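Local structure of alanyl-tRNA synthetase (Aquifex aeolicus, 3G98) at residues F41-G55 against D86-F98. The protein attaches alanine to its tRNA, and its C-terminal C-Ala domain, the fragment described here, brings aminoacylation and editing together on one tRNA. Numbering follows the deposited sequence. Where two conformers were deposited one is given.
Sequences FIASRKGDKINFVIG and DLAQGGGKAPDKF
With chi1 at 50°, F52 CG sits between the backbone N and the carbonyl carbon, which turns the ring over the neighbouring strand; G90 CA makes a CH-pi contact 4.2 Å from the ring centroid. Glycine suits this place because its bare CA lets the ring lie close against the backbone. R45 is extended from CG to NE, with P95 CB over one face of the guanidinium, while at its edge NH1 forms a 2.6 Å salt bridge to D96 OD1. Its NE bonds to G47 O, so two bonds and the P95 ring hold the group. On the face bearing N51 and V53, Q89 NE2 donates to a lone pair of N51 OD1 (2.9 Å, 167°) beside V53 CG2; NE2 also bonds to P21 O, and OE1 accepts from R25. F98 sets its ring against A43 CB, and its CE2 lies over one face of F41, the planes 30° apart and barely overlapping. Backbone bonds pair I50, F52 and I54 with G92, G90 and A88, strand 87-92 running antiparallel beside strand 49-56; helix 98-110 packs on the sheet face carrying F41 and I54, in the alpha-beta fold of the C-Ala (DHHA1) domain.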
loop_
_atom_site.group_PDB
_atom_site.type_symbol
_atom_site.label_atom_id
_atom_site.label_comp_id
_atom_site.label_asym_id
_atom_site.label_seq_id
_atom_site.Cartn_x
_atom_site.Cartn_y
_atom_site.Cartn_z
ATOM N N PHE A 41 -3.194 0.836 -1.092
ATOM C CA PHE A 41 -2.399 0.031 -0.169
ATOM C C PHE A 41 -3.101 -1.291 0.026
ATOM O O PHE A 41 -4.076 -1.389 0.767
ATOM C CB PHE A 41 -2.206 0.782 1.158
ATOM C CG PHE A 41 -1.496 -0.008 2.234
ATOM C CD1 PHE A 41 -0.402 -0.821 1.937
ATOM C CD2 PHE A 41 -1.911 0.092 3.557
ATOM C CE1 PHE A 41 0.255 -1.532 2.948
ATOM C CE2 PHE A 41 -1.255 -0.601 4.564
ATOM C CZ PHE A 41 -0.174 -1.422 4.253
ATOM N N ILE A 42 -2.632 -2.316 -0.672
ATOM C CA ILE A 42 -3.285 -3.612 -0.553
ATOM C C ILE A 42 -2.277 -4.662 -0.140
ATOM O O ILE A 42 -1.071 -4.515 -0.355
ATOM C CB ILE A 42 -4.036 -4.042 -1.835
ATOM C CG1 ILE A 42 -3.077 -4.134 -3.025
ATOM C CG2 ILE A 42 -5.202 -3.089 -2.116
ATOM C CD1 ILE A 42 -3.741 -4.620 -4.318
ATOM N N ALA A 43 -2.784 -5.718 0.467
ATOM C CA ALA A 43 -1.921 -6.737 1.023
ATOM C C ALA A 43 -2.551 -8.100 0.803
ATOM O O ALA A 43 -3.761 -8.210 0.557
ATOM C CB ALA A 43 -1.707 -6.484 2.496
ATOM N N SER A 44 -1.719 -9.135 0.889
ATOM C CA SER A 44 -2.194 -10.508 0.789
ATOM C C SER A 44 -1.608 -11.309 1.930
ATOM O O SER A 44 -0.386 -11.353 2.105
ATOM C CB SER A 44 -1.765 -11.133 -0.527
ATOM O OG SER A 44 -2.114 -12.512 -0.566
ATOM N N ARG A 45 -2.489 -11.914 2.718
ATOM C CA ARG A 45 -2.072 -12.771 3.812
ATOM C C ARG A 45 -1.954 -14.199 3.297
ATOM O O ARG A 45 -2.908 -14.744 2.732
ATOM C CB ARG A 45 -3.088 -12.730 4.953
ATOM C CG ARG A 45 -2.590 -13.443 6.192
ATOM C CD ARG A 45 -3.658 -13.627 7.255
ATOM N NE ARG A 45 -3.093 -14.353 8.392
ATOM C CZ ARG A 45 -3.134 -13.938 9.655
ATOM N NH1 ARG A 45 -3.756 -12.811 9.971
ATOM N NH2 ARG A 45 -2.569 -14.670 10.604
ATOM N N LYS A 46 -0.782 -14.795 3.485
ATOM C CA LYS A 46 -0.607 -16.224 3.242
ATOM C C LYS A 46 -0.122 -16.871 4.531
ATOM O O LYS A 46 1.080 -16.898 4.813
ATOM C CB LYS A 46 0.384 -16.470 2.103
ATOM C CG LYS A 46 -0.171 -16.099 0.727
ATOM C CD LYS A 46 0.922 -15.981 -0.330
ATOM C CE LYS A 46 1.200 -17.306 -1.026
ATOM N NZ LYS A 46 2.045 -17.108 -2.244
ATOM N N GLY A 47 -1.069 -17.367 5.324
ATOM C CA GLY A 47 -0.745 -17.934 6.625
ATOM C C GLY A 47 -0.158 -16.868 7.528
ATOM O O GLY A 47 -0.809 -15.868 7.823
ATOM N N ASP A 48 1.077 -17.075 7.969
ATOM C CA ASP A 48 1.707 -16.141 8.898
ATOM C C ASP A 48 2.612 -15.127 8.200
ATOM O O ASP A 48 3.382 -14.410 8.850
ATOM C CB ASP A 48 2.468 -16.899 9.990
ATOM C CG ASP A 48 1.545 -17.466 11.054
ATOM O OD1 ASP A 48 0.468 -16.871 11.295
ATOM O OD2 ASP A 48 1.900 -18.505 11.652
ATOM N N LYS A 49 2.511 -15.064 6.876
ATOM C CA LYS A 49 3.264 -14.079 6.109
ATOM C C LYS A 49 2.317 -13.079 5.458
ATOM O O LYS A 49 1.137 -13.374 5.238
ATOM C CB LYS A 49 4.117 -14.766 5.040
ATOM C CG LYS A 49 5.133 -15.752 5.606
ATOM C CD LYS A 49 5.991 -15.098 6.685
ATOM C CE LYS A 49 6.916 -16.111 7.352
ATOM N NZ LYS A 49 7.811 -16.763 6.364
ATOM N N ILE A 50 2.837 -11.896 5.146
ATOM C CA ILE A 50 2.043 -10.911 4.433
ATOM C C ILE A 50 2.881 -10.186 3.363
ATOM O O ILE A 50 4.011 -9.756 3.608
ATOM C CB ILE A 50 1.365 -9.913 5.417
ATOM C CG1 ILE A 50 0.507 -8.891 4.673
ATOM C CG2 ILE A 50 2.414 -9.197 6.291
ATOM C CD1 ILE A 50 -0.475 -8.171 5.594
ATOM N N ASN A 51 2.326 -10.096 2.166
ATOM C CA ASN A 51 2.945 -9.348 1.081
ATOM C C ASN A 51 2.102 -8.105 0.855
ATOM O O ASN A 51 0.884 -8.165 0.958
ATOM C CB ASN A 51 3.004 -10.212 -0.188
ATOM C CG ASN A 51 3.728 -9.525 -1.335
ATOM O OD1 ASN A 51 3.172 -8.660 -2.006
ATOM N ND2 ASN A 51 4.976 -9.928 -1.575
ATOM N N PHE A 52 2.745 -6.982 0.555
ATOM C CA PHE A 52 2.006 -5.737 0.441
ATOM C C PHE A 52 2.552 -4.821 -0.657
ATOM O O PHE A 52 3.733 -4.875 -1.009
ATOM C CB PHE A 52 1.962 -5.011 1.795
ATOM C CG PHE A 52 3.297 -4.880 2.454
ATOM C CD1 PHE A 52 3.803 -5.912 3.246
ATOM C CD2 PHE A 52 4.070 -3.740 2.262
ATOM C CE1 PHE A 52 5.037 -5.810 3.849
ATOM C CE2 PHE A 52 5.321 -3.629 2.857
ATOM C CZ PHE A 52 5.808 -4.668 3.654
ATOM N N VAL A 53 1.672 -3.980 -1.185
ATOM C CA VAL A 53 2.007 -3.100 -2.292
ATOM C C VAL A 53 1.429 -1.711 -2.039
ATOM O O VAL A 53 0.324 -1.570 -1.509
ATOM C CB VAL A 53 1.402 -3.619 -3.610
ATOM C CG1 VAL A 53 1.593 -2.591 -4.742
ATOM C CG2 VAL A 53 1.992 -4.995 -3.992
ATOM N N ILE A 54 2.183 -0.698 -2.428
ATOM C CA ILE A 54 1.692 0.675 -2.463
ATOM C C ILE A 54 1.812 1.149 -3.899
ATOM O O ILE A 54 2.895 1.097 -4.488
ATOM C CB ILE A 54 2.525 1.612 -1.559
ATOM C CG1 ILE A 54 2.454 1.176 -0.095
ATOM C CG2 ILE A 54 2.036 3.064 -1.702
ATOM C CD1 ILE A 54 1.276 1.725 0.645
ATOM N N GLY A 55 0.689 1.566 -4.473
ATOM C CA GLY A 55 0.688 2.170 -5.804
ATOM C C GLY A 55 0.025 3.525 -5.714
ATOM O O GLY A 55 -0.975 3.679 -5.014
ATOM N N ASP A 86 6.123 5.573 -7.750
ATOM C CA ASP A 86 4.703 5.386 -8.059
ATOM C C ASP A 86 4.180 3.993 -7.722
ATOM O O ASP A 86 2.966 3.798 -7.638
ATOM C CB ASP A 86 4.395 5.735 -9.518
ATOM C CG ASP A 86 5.056 4.784 -10.498
ATOM O OD1 ASP A 86 6.292 4.605 -10.420
ATOM O OD2 ASP A 86 4.334 4.215 -11.347
ATOM N N LEU A 87 5.096 3.047 -7.517
ATOM C CA LEU A 87 4.734 1.658 -7.226
ATOM C C LEU A 87 5.866 0.910 -6.507
ATOM O O LEU A 87 6.983 0.760 -7.028
ATOM C CB LEU A 87 4.346 0.924 -8.512
ATOM C CG LEU A 87 3.697 -0.461 -8.391
ATOM C CD1 LEU A 87 2.334 -0.375 -7.706
ATOM C CD2 LEU A 87 3.569 -1.129 -9.758
ATOM N N ALA A 88 5.558 0.423 -5.314
ATOM C CA ALA A 88 6.551 -0.279 -4.488
ATOM C C ALA A 88 5.904 -1.477 -3.786
ATOM O O ALA A 88 4.688 -1.527 -3.639
ATOM C CB ALA A 88 7.152 0.681 -3.471
ATOM N N GLN A 89 6.719 -2.438 -3.351
ATOM C CA GLN A 89 6.198 -3.700 -2.830
ATOM C C GLN A 89 7.147 -4.282 -1.790
ATOM O O GLN A 89 8.350 -4.003 -1.811
ATOM C CB GLN A 89 5.987 -4.686 -3.995
ATOM C CG GLN A 89 5.518 -6.093 -3.627
ATOM C CD GLN A 89 4.963 -6.849 -4.839
ATOM O OE1 GLN A 89 5.370 -6.600 -5.976
ATOM N NE2 GLN A 89 4.024 -7.761 -4.597
ATOM N N GLY A 90 6.610 -5.088 -0.880
ATOM C CA GLY A 90 7.439 -5.714 0.149
ATOM C C GLY A 90 6.788 -6.935 0.774
ATOM O O GLY A 90 5.628 -7.265 0.484
ATOM N N GLY A 91 7.548 -7.611 1.629
ATOM C CA GLY A 91 7.037 -8.756 2.370
ATOM C C GLY A 91 7.347 -8.568 3.841
ATOM O O GLY A 91 8.291 -7.852 4.201
ATOM N N GLY A 92 6.543 -9.193 4.693
ATOM C CA GLY A 92 6.682 -9.037 6.133
ATOM C C GLY A 92 6.167 -10.238 6.896
ATOM O O GLY A 92 5.632 -11.177 6.299
ATOM N N LYS A 93 6.316 -10.193 8.219
ATOM C CA LYS A 93 6.042 -11.339 9.084
ATOM C C LYS A 93 4.848 -11.125 10.015
ATOM O O LYS A 93 4.542 -11.987 10.836
ATOM C CB LYS A 93 7.269 -11.647 9.950
ATOM C CG LYS A 93 8.610 -11.308 9.316
ATOM C CD LYS A 93 9.633 -10.963 10.395
ATOM C CE LYS A 93 10.756 -10.080 9.857
ATOM N NZ LYS A 93 11.462 -9.360 10.964
ATOM N N ALA A 94 4.177 -9.983 9.903
ATOM C CA ALA A 94 3.105 -9.665 10.850
ATOM C C ALA A 94 1.770 -9.339 10.178
ATOM O O ALA A 94 1.356 -8.176 10.145
ATOM C CB ALA A 94 3.531 -8.512 11.765
ATOM N N PRO A 95 1.068 -10.367 9.671
ATOM C CA PRO A 95 -0.180 -10.116 8.939
ATOM C C PRO A 95 -1.232 -9.436 9.804
ATOM O O PRO A 95 -2.002 -8.602 9.312
ATOM C CB PRO A 95 -0.659 -11.520 8.557
ATOM C CG PRO A 95 0.532 -12.395 8.682
ATOM C CD PRO A 95 1.379 -11.803 9.762
ATOM N N ASP A 96 -1.248 -9.775 11.089
ATOM C CA ASP A 96 -2.256 -9.234 12.004
ATOM C C ASP A 96 -2.104 -7.738 12.234
ATOM O O ASP A 96 -2.956 -7.109 12.864
ATOM C CB ASP A 96 -2.208 -9.963 13.344
ATOM C CG ASP A 96 -2.746 -11.366 13.253
ATOM O OD1 ASP A 96 -3.470 -11.670 12.280
ATOM O OD2 ASP A 96 -2.441 -12.167 14.158
ATOM N N LYS A 97 -1.018 -7.169 11.725
ATOM C CA LYS A 97 -0.741 -5.758 11.945
ATOM C C LYS A 97 -1.167 -4.854 10.781
ATOM O O LYS A 97 -0.824 -3.677 10.746
ATOM C CB LYS A 97 0.731 -5.552 12.298
ATOM C CG LYS A 97 1.084 -6.068 13.697
ATOM C CD LYS A 97 2.511 -5.709 14.100
ATOM C CE LYS A 97 2.674 -4.214 14.395
ATOM N NZ LYS A 97 4.122 -3.800 14.421
ATOM N N PHE A 98 -1.948 -5.391 9.851
ATOM C CA PHE A 98 -2.423 -4.581 8.724
ATOM C C PHE A 98 -3.255 -3.355 9.135
ATOM O O PHE A 98 -3.027 -2.258 8.625
ATOM C CB PHE A 98 -3.191 -5.434 7.710
ATOM C CG PHE A 98 -3.682 -4.659 6.512
ATOM C CD1 PHE A 98 -5.013 -4.261 6.423
ATOM C CD2 PHE A 98 -2.818 -4.336 5.479
ATOM C CE1 PHE A 98 -5.472 -3.555 5.318
ATOM C CE2 PHE A 98 -3.269 -3.623 4.366
ATOM C CZ PHE A 98 -4.601 -3.236 4.290
#